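Local coordinates for protein aldo-keto reductase 2E (Bombyx mori, PDB 3WCZ) that reduces 3-dehydroecdysone and some other carbonyl compounds with NADPH as a TIM-barrel aldo-keto reductase, and may help regulate molting in the silkworm, at residues D227-L230 with T231-N235. Sequence-based numbering, arbitrary orientation.
Sequences DPTL and TALAN
Thr231 returns to the carbonyl of Asp227 one turn back, at the start of helix 228-237. Thr231 N donates to Asp227 O over 2.9 Å, nearly in line with the carbonyl bond (C=O...N 169°). Followed outward, Thr231 CB lies 3.7 Å from Asp227 O, and the side chain then forks. Thr231 CG2, anti to the carbonyl carbon, packs 3.3 Å from Asp227 O. Thr231 OG1 (chi1 61°) stands between backbone N and carbonyl carbon, 3.2 Å from Asp227 O. A water joins Thr231 OG1 to Pro228 O, donating to the carbonyl, which also accepts from Ala232 N. Asp227 is the N-cap: Leu230 N donates to Asp227 OD1 over 3.2 Å, on the anti lone pair, and Thr229 N does so more weakly (N-H...O 125°). Further along, Leu233 CG rests 3.4 Å from Thr229 O, and Leu233 N donates to the same oxygen. Leu230 and Leu233 are buried against helix 241-251, and Leu233 also touches helix 279-286, packing helix 228-237 onto both these helices of the TIM-barrel fold. Because OD1 takes the Thr229 and Leu230 amides at the helix N-terminus, the Asp227 carboxylate is probably stabilised there, helped by the positive end of the helix dipole.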
ATOM      1  N   ASP A 227      15.271   2.427 -20.056  1.00 11.27           N
ATOM      2  CA  ASP A 227      16.568   2.588 -19.416  1.00 11.32           C
ATOM      3  C   ASP A 227      17.392   1.312 -19.589  1.00 11.57           C
ATOM      4  O   ASP A 227      16.902   0.224 -19.358  1.00 11.51           O
ATOM      5  CB  ASP A 227      16.391   2.871 -17.928  1.00 11.88           C
ATOM      6  CG  ASP A 227      17.709   2.923 -17.192  1.00 15.75           C
ATOM      7  OD1 ASP A 227      18.170   1.852 -16.722  1.00 18.43           O
ATOM      8  OD2 ASP A 227      18.290   4.022 -17.117  1.00 22.20           O
ATOM      9  N   PRO A 228      18.674   1.436 -19.985  1.00 12.11           N
ATOM     10  CA  PRO A 228      19.469   0.233 -20.259  1.00 12.72           C
ATOM     11  C   PRO A 228      19.667  -0.699 -19.069  1.00 11.35           C
ATOM     12  O   PRO A 228      19.764  -1.901 -19.244  1.00 11.55           O
ATOM     13  CB  PRO A 228      20.829   0.799 -20.703  1.00 15.48           C
ATOM     14  CG  PRO A 228      20.511   2.151 -21.252  1.00 26.72           C
ATOM     15  CD  PRO A 228      19.337   2.666 -20.457  1.00 14.95           C
ATOM     16  N   THR A 229      19.727  -0.154 -17.855  1.00 12.45           N
ATOM     17  CA  THR A 229      19.878  -1.019 -16.686  1.00 10.96           C
ATOM     18  C   THR A 229      18.614  -1.876 -16.518  1.00 10.46           C
ATOM     19  O   THR A 229      18.671  -3.097 -16.352  1.00 11.37           O
ATOM     20  CB  THR A 229      20.157  -0.191 -15.414  1.00 12.46           C
ATOM     21  OG1 THR A 229      21.426   0.458 -15.551  1.00 15.94           O
ATOM     22  CG2 THR A 229      20.171  -1.082 -14.178  1.00 15.12           C
ATOM     23  N   LEU A 230      17.459  -1.240 -16.593  1.00 10.79           N
ATOM     24  CA  LEU A 230      16.194  -1.951 -16.447  1.00 10.50           C
ATOM     25  C   LEU A 230      15.949  -2.932 -17.584  1.00 10.32           C
ATOM     26  O   LEU A 230      15.485  -4.026 -17.357  1.00 10.08           O
ATOM     27  CB  LEU A 230      15.028  -0.959 -16.337  1.00 10.40           C
ATOM     28  CG  LEU A 230      15.081  -0.033 -15.114  1.00 11.90           C
ATOM     29  CD1 LEU A 230      13.843   0.877 -15.124  1.00 13.13           C
ATOM     30  CD2 LEU A 230      15.173  -0.777 -13.797  1.00 12.46           C
ATOM     31  N   THR A 231      16.250  -2.548 -18.819  1.00 11.33           N
ATOM     32  CA  THR A 231      15.927  -3.443 -19.921  1.00 10.48           C
ATOM     33  C   THR A 231      16.897  -4.625 -19.960  1.00 10.15           C
ATOM     34  O   THR A 231      16.504  -5.699 -20.353  1.00 11.56           O
ATOM     35  CB  THR A 231      15.888  -2.733 -21.260  1.00 13.19           C
ATOM     36  OG1 THR A 231      17.175  -2.182 -21.497  1.00 13.92           O
ATOM     37  CG2 THR A 231      14.872  -1.603 -21.239  1.00 14.11           C
ATOM     38  N   ALA A 232      18.126  -4.438 -19.484  1.00 10.33           N
ATOM     39  CA  ALA A 232      19.062  -5.548 -19.408  1.00 11.51           C
ATOM     40  C   ALA A 232      18.585  -6.568 -18.379  1.00 10.34           C
ATOM     41  O   ALA A 232      18.700  -7.780 -18.588  1.00 11.20           O
ATOM     42  CB  ALA A 232      20.453  -5.052 -19.062  1.00 15.49           C
ATOM     43  N   LEU A 233      18.028  -6.079 -17.266  1.00 10.01           N
ATOM     44  CA  LEU A 233      17.484  -6.957 -16.251  1.00  8.33           C
ATOM     45  C   LEU A 233      16.272  -7.714 -16.771  1.00  7.79           C
ATOM     46  O   LEU A 233      16.154  -8.938 -16.561  1.00  9.57           O
ATOM     47  CB  LEU A 233      17.125  -6.171 -14.985  1.00 10.05           C
ATOM     48  CG  LEU A 233      18.332  -5.666 -14.179  1.00  9.25           C
ATOM     49  CD1 LEU A 233      17.891  -4.733 -13.074  1.00 12.17           C
ATOM     50  CD2 LEU A 233      19.097  -6.808 -13.543  1.00 12.82           C
ATOM     51  N   ALA A 234      15.372  -6.993 -17.440  1.00  8.79           N
ATOM     52  CA  ALA A 234      14.217  -7.632 -18.036  1.00 10.12           C
ATOM     53  C   ALA A 234      14.652  -8.755 -18.992  1.00  9.81           C
ATOM     54  O   ALA A 234      14.096  -9.865 -18.982  1.00 11.09           O
ATOM     55  CB  ALA A 234      13.411  -6.612 -18.760  1.00 12.26           C
ATOM     56  N   ASN A 235      15.632  -8.454 -19.837  1.00 10.94           N
ATOM     57  CA  ASN A 235      16.137  -9.455 -20.760  1.00 13.03           C
ATOM     58  C   ASN A 235      16.796 -10.615 -20.065  1.00 13.21           C
ATOM     59  O   ASN A 235      16.610 -11.770 -20.446  1.00 14.31           O
ATOM     60  CB  ASN A 235      17.101  -8.800 -21.737  1.00 15.60           C
ATOM     61  CG  ASN A 235      16.595  -8.837 -23.128  1.00 35.46           C
ATOM     62  OD1 ASN A 235      16.294  -9.911 -23.669  1.00 24.55           O
ATOM     63  ND2 ASN A 235      16.490  -7.660 -23.738  1.00 39.33           N
TER
HETATM   64  O   HOH W   1      20.297  -2.837 -21.937  1.00 19.03           O